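Local coordinates for alginate lyase (Aplysia kurodai, PDB 5GMT), which cleaves alginate as a eukaryotic lyase of polysaccharide lyase family 14, with specificity for polymannuronate, at residues M242-F247 with K266-L271; R230-N233 with H237-R240. All coordinates share one frame; numbering follows the deposited sequence.

Contact 1: M242-F247 with K266-L271; sequences MFFSTF and KNFQIL
A Met-aromatic contact between Met-242 and Phe-268 bridges the interior of a beta-sandwich, linking strand 238-247 of one antiparallel sheet to strand 261-272 of the other. The sulfur does the touching: Met-242 SD lies 3.6 Å from Phe-268 CE1 and 3.7 Å from Phe-268 CD1, approaching the ring obliquely. Met-242 runs out extended, CG anti to the backbone N (chi1 178°), and bends only at chi3, which lifts its methyl farther from the ring plane on the side of SD, beside the CD1-CE1 bond, with CE 4.0 Å from Phe-268 CE1. The adjacent corner of that ring is met by Phe-244, whose CE1 reaches the edge of Phe-268 at CZ, 4.2 Å away; the two side chains cross at about a right angle.

No hydrogen bond passes between the segments. Their axes are 10.6 Å apart at closest approach and run at 151°, the spacing of facing sheets filled by side chains, as in the concanavalin-like sandwich to which this family belongs. Ile-270, two residues beyond Phe-268 and on the same side of its strand, adds a lighter touch, CD1 lying 4.4 Å from Met-242 CB. At the start of 266-271, Asn-267 and Phe-268 form a G1 beta bulge against strand 14-19. Phe-35 packs edge-to-face with Phe-268 and also touches Met-242, while Phe-79 stacks on Phe-244.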
ATOM      1  N   MET A 242       0.969   4.534  -7.141  1.00  6.67           N
ATOM      2  CA  MET A 242       0.325   3.715  -6.119  1.00  5.26           C
ATOM      3  C   MET A 242       0.271   2.249  -6.518  1.00  5.73           C
ATOM      4  O   MET A 242      -0.156   1.912  -7.628  1.00  8.46           O
ATOM      5  CB  MET A 242      -1.100   4.196  -5.841  1.00  7.27           C
ATOM      6  CG  MET A 242      -1.818   3.319  -4.801  1.00  7.47           C
ATOM      7  SD  MET A 242      -3.547   3.749  -4.502  1.00  7.36           S
ATOM      8  CE  MET A 242      -4.238   3.582  -6.141  1.00  8.64           C
ATOM      9  N   PHE A 243       0.710   1.393  -5.600  1.00  4.91           N
ATOM     10  CA  PHE A 243       0.570  -0.057  -5.727  1.00  5.84           C
ATOM     11  C   PHE A 243      -0.702  -0.426  -4.981  1.00  5.38           C
ATOM     12  O   PHE A 243      -0.679  -0.579  -3.770  1.00  4.72           O
ATOM     13  CB  PHE A 243       1.843  -0.746  -5.185  1.00  5.17           C
ATOM     14  CG  PHE A 243       1.861  -2.258  -5.287  1.00  5.99           C
ATOM     15  CD1 PHE A 243       0.930  -2.951  -6.039  1.00  8.03           C
ATOM     16  CD2 PHE A 243       2.934  -2.967  -4.747  1.00  7.32           C
ATOM     17  CE1 PHE A 243       0.992  -4.347  -6.135  1.00 10.88           C
ATOM     18  CE2 PHE A 243       3.018  -4.355  -4.865  1.00 10.03           C
ATOM     19  CZ  PHE A 243       2.058  -5.040  -5.551  1.00  9.24           C
ATOM     20  N   PHE A 244      -1.823  -0.487  -5.701  1.00  6.47           N
ATOM     21  CA  PHE A 244      -3.069  -0.924  -5.071  1.00  5.50           C
ATOM     22  C   PHE A 244      -2.991  -2.426  -4.907  1.00  5.67           C
ATOM     23  O   PHE A 244      -2.829  -3.159  -5.879  1.00  5.92           O
ATOM     24  CB  PHE A 244      -4.314  -0.532  -5.873  1.00  6.78           C
ATOM     25  CG  PHE A 244      -5.607  -0.827  -5.144  1.00  5.82           C
ATOM     26  CD1 PHE A 244      -6.202   0.142  -4.346  1.00  6.03           C
ATOM     27  CD2 PHE A 244      -6.206  -2.076  -5.235  1.00  7.04           C
ATOM     28  CE1 PHE A 244      -7.388  -0.124  -3.658  1.00  6.04           C
ATOM     29  CE2 PHE A 244      -7.400  -2.346  -4.546  1.00  5.76           C
ATOM     30  CZ  PHE A 244      -7.978  -1.367  -3.762  1.00  4.24           C
ATOM     31  N   SER A 245      -3.105  -2.885  -3.668  1.00  5.22           N
ATOM     32  CA  SER A 245      -2.889  -4.291  -3.371  1.00  5.79           C
ATOM     33  C   SER A 245      -3.657  -4.625  -2.105  1.00  6.39           C
ATOM     34  O   SER A 245      -3.415  -4.018  -1.082  1.00  6.62           O
ATOM     35  CB  SER A 245      -1.393  -4.557  -3.187  1.00  5.09           C
ATOM     36  OG  SER A 245      -1.119  -5.922  -2.971  1.00  7.91           O
ATOM     37  N   THR A 246      -4.594  -5.564  -2.172  1.00  5.90           N
ATOM     38  CA  THR A 246      -5.295  -5.967  -0.957  1.00  4.07           C
ATOM     39  C   THR A 246      -5.866  -7.384  -1.109  1.00  6.48           C
ATOM     40  O   THR A 246      -6.530  -7.729  -2.101  1.00  6.10           O
ATOM     41  CB  THR A 246      -6.411  -4.933  -0.575  1.00  4.42           C
ATOM     42  OG1 THR A 246      -6.882  -5.184   0.758  1.00  7.31           O
ATOM     43  CG2 THR A 246      -7.583  -4.961  -1.565  1.00  7.48           C
ATOM     44  N   PHE A 247      -5.542  -8.202  -0.115  1.00  5.69           N
ATOM     45  CA  PHE A 247      -5.899  -9.607  -0.049  1.00  7.80           C
ATOM     46  C   PHE A 247      -5.388 -10.090   1.299  1.00 10.16           C
ATOM     47  O   PHE A 247      -4.521  -9.444   1.893  1.00  6.01           O
ATOM     48  CB  PHE A 247      -5.274 -10.409  -1.196  1.00  5.84           C
ATOM     49  CG  PHE A 247      -3.780 -10.263  -1.300  1.00  5.64           C
ATOM     50  CD1 PHE A 247      -3.221  -9.320  -2.156  1.00  6.57           C
ATOM     51  CD2 PHE A 247      -2.939 -11.067  -0.548  1.00  7.32           C
ATOM     52  CE1 PHE A 247      -1.840  -9.186  -2.257  1.00  9.03           C
ATOM     53  CE2 PHE A 247      -1.570 -10.947  -0.647  1.00  6.55           C
ATOM     54  CZ  PHE A 247      -1.016 -10.005  -1.508  1.00  7.42           C
ATOM     55  N   LYS A 266     -12.028   5.369  -0.686  1.00  6.85           N
ATOM     56  CA  LYS A 266     -12.424   6.623  -1.321  1.00  8.07           C
ATOM     57  C   LYS A 266     -11.357   7.696  -1.082  1.00 10.16           C
ATOM     58  O   LYS A 266     -10.400   7.464  -0.345  1.00  7.01           O
ATOM     59  CB  LYS A 266     -13.786   7.080  -0.786  1.00  6.64           C
ATOM     60  CG  LYS A 266     -13.754   7.497   0.683  1.00  8.35           C
ATOM     61  CD  LYS A 266     -15.155   7.886   1.193  1.00 11.95           C
ATOM     62  CE  LYS A 266     -15.130   8.269   2.665  1.00 11.70           C
ATOM     63  NZ  LYS A 266     -14.284   9.492   2.937  1.00 14.27           N
ATOM     64  N   ASN A 267     -11.509   8.859  -1.718  1.00  8.72           N
ATOM     65  CA  ASN A 267     -10.677  10.019  -1.388  1.00  7.61           C
ATOM     66  C   ASN A 267      -9.166   9.742  -1.528  1.00  7.79           C
ATOM     67  O   ASN A 267      -8.384  10.052  -0.629  1.00  8.62           O
ATOM     68  CB  ASN A 267     -11.006  10.482   0.038  1.00  9.33           C
ATOM     69  CG  ASN A 267     -10.516  11.885   0.332  1.00 20.79           C
ATOM     70  OD1 ASN A 267     -10.193  12.645  -0.584  1.00 25.50           O
ATOM     71  ND2 ASN A 267     -10.454  12.240   1.622  1.00 24.09           N
ATOM     72  N   PHE A 268      -8.781   9.137  -2.649  1.00  8.53           N
ATOM     73  CA  PHE A 268      -7.369   8.974  -3.012  1.00  9.88           C
ATOM     74  C   PHE A 268      -6.721  10.309  -3.364  1.00 10.04           C
ATOM     75  O   PHE A 268      -7.331  11.139  -4.036  1.00  9.88           O
ATOM     76  CB  PHE A 268      -7.224   8.038  -4.216  1.00 10.00           C
ATOM     77  CG  PHE A 268      -7.578   6.611  -3.938  1.00 10.49           C
ATOM     78  CD1 PHE A 268      -6.597   5.703  -3.562  1.00  7.77           C
ATOM     79  CD2 PHE A 268      -8.886   6.166  -4.071  1.00  9.41           C
ATOM     80  CE1 PHE A 268      -6.926   4.386  -3.309  1.00  5.55           C
ATOM     81  CE2 PHE A 268      -9.212   4.843  -3.835  1.00  7.21           C
ATOM     82  CZ  PHE A 268      -8.224   3.950  -3.460  1.00  9.89           C
ATOM     83  N   GLN A 269      -5.474  10.505  -2.941  1.00 10.56           N
ATOM     84  CA  GLN A 269      -4.691  11.678  -3.339  1.00  7.87           C
ATOM     85  C   GLN A 269      -3.212  11.332  -3.423  1.00  9.04           C
ATOM     86  O   GLN A 269      -2.695  10.599  -2.579  1.00  7.64           O
ATOM     87  CB  GLN A 269      -4.834  12.830  -2.347  1.00 11.93           C
ATOM     88  CG  GLN A 269      -6.225  13.271  -1.984  1.00 19.27           C
ATOM     89  CD  GLN A 269      -6.183  14.331  -0.897  1.00 23.47           C
ATOM     90  OE1 GLN A 269      -5.426  15.299  -0.992  1.00 26.52           O
ATOM     91  NE2 GLN A 269      -6.970  14.136   0.151  1.00 32.71           N
ATOM     92  N   ILE A 270      -2.531  11.887  -4.418  1.00  9.03           N
ATOM     93  CA  ILE A 270      -1.082  11.811  -4.450  1.00  9.44           C
ATOM     94  C   ILE A 270      -0.544  13.226  -4.539  1.00 11.79           C
ATOM     95  O   ILE A 270      -0.882  13.977  -5.467  1.00 11.85           O
ATOM     96  CB  ILE A 270      -0.568  10.951  -5.622  1.00 11.04           C
ATOM     97  CG1 ILE A 270      -0.897   9.477  -5.369  1.00  8.35           C
ATOM     98  CG2 ILE A 270       0.930  11.114  -5.780  1.00  6.71           C
ATOM     99  CD1 ILE A 270      -0.483   8.549  -6.508  1.00  9.54           C
ATOM    100  N   LEU A 271       0.256  13.597  -3.546  1.00  7.81           N
ATOM    101  CA  LEU A 271       0.936  14.890  -3.528  1.00 11.47           C
ATOM    102  C   LEU A 271       2.431  14.713  -3.698  1.00 14.40           C
ATOM    103  O   LEU A 271       2.970  13.643  -3.399  1.00  8.64           O
ATOM    104  CB  LEU A 271       0.670  15.636  -2.216  1.00 12.07           C
ATOM    105  CG  LEU A 271      -0.791  15.861  -1.842  1.00 14.33           C
ATOM    106  CD1 LEU A 271      -1.302  14.692  -1.010  1.00 12.52           C
ATOM    107  CD2 LEU A 271      -0.915  17.172  -1.079  1.00 18.93           C
TER

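Contact 2: R230-N233 with H237-R240; sequences RMRN and HHLR
Arg-232 turns its CG between its own backbone N and carbonyl carbon (chi1 57°) and then runs extended from CG to NE, a course that carries the guanidinium past His-237 to the carbonyl of that residue. The two side chains run antiparallel, side by side, with their tips pointing opposite ways. Their first carbons meet closely, Arg-232 CB lying 3.7 Å from His-237 CB, and the same arginine CB is 3.9 Å from His-237 ND1 at an oblique approach to the imidazole.

The polar link is a hydrogen bond of 2.9 Å from Arg-232 NH1 to His-237 O. The donor sits nearly in line with the carbonyl (C=O...N 167°), but the bond is bent at the hydrogen, 135°, and the oxygen is tilted out of the guanidinium plane. Arg-232 CD also comes within 3.4 Å of His-237 O, from its flank, so both the aliphatic chain and the NH1 group pack against the one oxygen. A second bond, from Arg-232 NE to Asn-201 O, restrains the rotation of the group. His-238 meets the same end obliquely, its CE1 3.8 Å from Arg-232 NH1, while its ND1 is hydrogen-bonded to Asp-91, which also forms a long, weak ion pair with NH1. Replacing Arg-232 by an alanine would probably leave the carbonyls of His-237 and Asn-201 without this donor and open a gap where the arginine chain ran, next to the His-237 carbonyl and the His-238 ring.

The arrangement is a side-chain to main-chain bridge across a short loop, spanning the connection by which the chain passes from strand 222-229 to strand 238-247, between the two sheets of the beta-sandwich.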
ATOM      1  N   ARG A 230      17.041   2.686   2.746  1.00  6.15           N
ATOM      2  CA  ARG A 230      17.511   2.719   1.371  1.00  5.58           C
ATOM      3  C   ARG A 230      16.437   2.113   0.467  1.00  6.88           C
ATOM      4  O   ARG A 230      16.011   0.974   0.695  1.00  8.96           O
ATOM      5  CB  ARG A 230      18.827   1.942   1.234  1.00  8.17           C
ATOM      6  CG  ARG A 230      19.230   1.716  -0.197  1.00 10.67           C
ATOM      7  CD  ARG A 230      20.647   1.216  -0.293  1.00 20.56           C
ATOM      8  NE  ARG A 230      21.603   2.278  -0.028  1.00 19.72           N
ATOM      9  CZ  ARG A 230      22.618   2.185   0.827  1.00 18.29           C
ATOM     10  NH1 ARG A 230      22.824   1.074   1.509  1.00 22.89           N
ATOM     11  NH2 ARG A 230      23.440   3.210   0.988  1.00 16.23           N
ATOM     12  N   MET A 231      15.980   2.880  -0.526  1.00  7.23           N
ATOM     13  CA  MET A 231      14.994   2.392  -1.486  1.00  8.36           C
ATOM     14  C   MET A 231      15.634   2.076  -2.833  1.00  7.62           C
ATOM     15  O   MET A 231      15.135   1.248  -3.594  1.00  5.80           O
ATOM     16  CB  MET A 231      13.874   3.416  -1.698  1.00  8.56           C
ATOM     17  CG  MET A 231      12.945   3.599  -0.510  1.00 10.36           C
ATOM     18  SD  MET A 231      13.686   4.679   0.723  1.00  8.44           S
ATOM     19  CE  MET A 231      12.201   5.265   1.567  1.00  9.36           C
ATOM     20  N   ARG A 232      16.734   2.756  -3.136  1.00 10.16           N
ATOM     21  CA  ARG A 232      17.333   2.624  -4.459  1.00  8.55           C
ATOM     22  C   ARG A 232      18.861   2.682  -4.390  1.00 11.82           C
ATOM     23  O   ARG A 232      19.430   3.262  -3.460  1.00  8.05           O
ATOM     24  CB  ARG A 232      16.805   3.721  -5.376  1.00  8.78           C
ATOM     25  CG  ARG A 232      17.060   5.104  -4.812  1.00  9.56           C
ATOM     26  CD  ARG A 232      16.701   6.217  -5.775  1.00  9.50           C
ATOM     27  NE  ARG A 232      17.068   7.514  -5.215  1.00  8.65           N
ATOM     28  CZ  ARG A 232      17.120   8.641  -5.911  1.00 11.24           C
ATOM     29  NH1 ARG A 232      16.837   8.642  -7.208  1.00  9.61           N
ATOM     30  NH2 ARG A 232      17.478   9.769  -5.309  1.00 10.48           N
ATOM     31  N   ASN A 233      19.517   2.076  -5.376  1.00 11.44           N
ATOM     32  CA  ASN A 233      20.982   2.135  -5.458  1.00 12.34           C
ATOM     33  C   ASN A 233      21.462   2.851  -6.700  1.00 15.93           C
ATOM     34  O   ASN A 233      22.666   2.971  -6.932  1.00 14.24           O
ATOM     35  CB  ASN A 233      21.595   0.734  -5.411  1.00 11.30           C
ATOM     36  CG  ASN A 233      21.617   0.163  -4.011  1.00 14.55           C
ATOM     37  OD1 ASN A 233      22.302   0.686  -3.126  1.00 19.13           O
ATOM     38  ND2 ASN A 233      20.873  -0.913  -3.799  1.00 13.42           N
ATOM     39  N   HIS A 237      16.177   5.481 -10.565  1.00 13.23           N
ATOM     40  CA  HIS A 237      14.964   5.033  -9.852  1.00  8.72           C
ATOM     41  C   HIS A 237      14.247   6.200  -9.179  1.00  9.74           C
ATOM     42  O   HIS A 237      14.881   7.044  -8.529  1.00 10.27           O
ATOM     43  CB  HIS A 237      15.296   3.982  -8.782  1.00 10.55           C
ATOM     44  CG  HIS A 237      15.753   2.671  -9.336  1.00  7.85           C
ATOM     45  ND1 HIS A 237      15.952   1.558  -8.545  1.00 13.08           N
ATOM     46  CD2 HIS A 237      16.057   2.294 -10.601  1.00 13.50           C
ATOM     47  CE1 HIS A 237      16.350   0.551  -9.299  1.00 16.12           C
ATOM     48  NE2 HIS A 237      16.433   0.971 -10.549  1.00 12.78           N
ATOM     49  N   HIS A 238      12.922   6.236  -9.318  1.00  8.15           N
ATOM     50  CA  HIS A 238      12.104   7.264  -8.679  1.00  7.56           C
ATOM     51  C   HIS A 238      10.763   6.685  -8.241  1.00  8.01           C
ATOM     52  O   HIS A 238      10.450   5.538  -8.541  1.00  6.36           O
ATOM     53  CB  HIS A 238      11.877   8.443  -9.630  1.00  8.02           C
ATOM     54  CG  HIS A 238      13.148   9.041 -10.151  1.00  9.91           C
ATOM     55  ND1 HIS A 238      13.927   9.902  -9.403  1.00 10.99           N
ATOM     56  CD2 HIS A 238      13.782   8.892 -11.338  1.00 12.39           C
ATOM     57  CE1 HIS A 238      14.982  10.263 -10.114  1.00 12.12           C
ATOM     58  NE2 HIS A 238      14.915   9.667 -11.292  1.00 12.16           N
ATOM     59  N   LEU A 239       9.979   7.473  -7.517  1.00  7.34           N
ATOM     60  CA  LEU A 239       8.638   7.034  -7.136  1.00  5.97           C
ATOM     61  C   LEU A 239       7.754   7.089  -8.367  1.00  9.17           C
ATOM     62  O   LEU A 239       7.848   8.036  -9.148  1.00  6.99           O
ATOM     63  CB  LEU A 239       8.081   7.912  -6.017  1.00  6.01           C
ATOM     64  CG  LEU A 239       8.660   7.593  -4.642  1.00  8.69           C
ATOM     65  CD1 LEU A 239       8.645   8.835  -3.751  1.00  9.40           C
ATOM     66  CD2 LEU A 239       7.869   6.450  -4.007  1.00  6.75           C
ATOM     67  N   ARG A 240       6.904   6.078  -8.547  1.00  8.47           N
ATOM     68  CA  ARG A 240       6.112   5.970  -9.772  1.00  5.72           C
ATOM     69  C   ARG A 240       4.613   6.123  -9.541  1.00  8.84           C
ATOM     70  O   ARG A 240       3.880   6.517 -10.447  1.00  9.63           O
ATOM     71  CB  ARG A 240       6.388   4.626 -10.453  1.00  7.31           C
ATOM     72  CG  ARG A 240       7.861   4.405 -10.845  1.00  7.04           C
ATOM     73  CD  ARG A 240       8.325   5.438 -11.879  1.00 10.19           C
ATOM     74  NE  ARG A 240       9.748   5.283 -12.180  1.00  9.96           N
ATOM     75  CZ  ARG A 240      10.502   6.224 -12.739  1.00 11.14           C
ATOM     76  NH1 ARG A 240       9.965   7.390 -13.087  1.00  7.44           N
ATOM     77  NH2 ARG A 240      11.795   6.000 -12.937  1.00  8.04           N
TER

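In the fold
Along the chain, strand 222-229 leaves its sheet and enters the loop where contact 2 lies. Only three residues separate 230-233 from 237-240, so this contact closes a short loop just as the chain crosses into the opposite sheet on strand 238-247. That strand continues directly into 242-247, where contact 1 opens; a further 18 residues pass before 266-271 completes it on strand 261-272, back in the first sheet. The two contacts therefore follow in series, neither nesting nor crossing, with centres about 19 Å apart. Contact 2 joins the loop after strand 222-229 to the start of the shared strand, and contact 1 ties its later part across the buried interior.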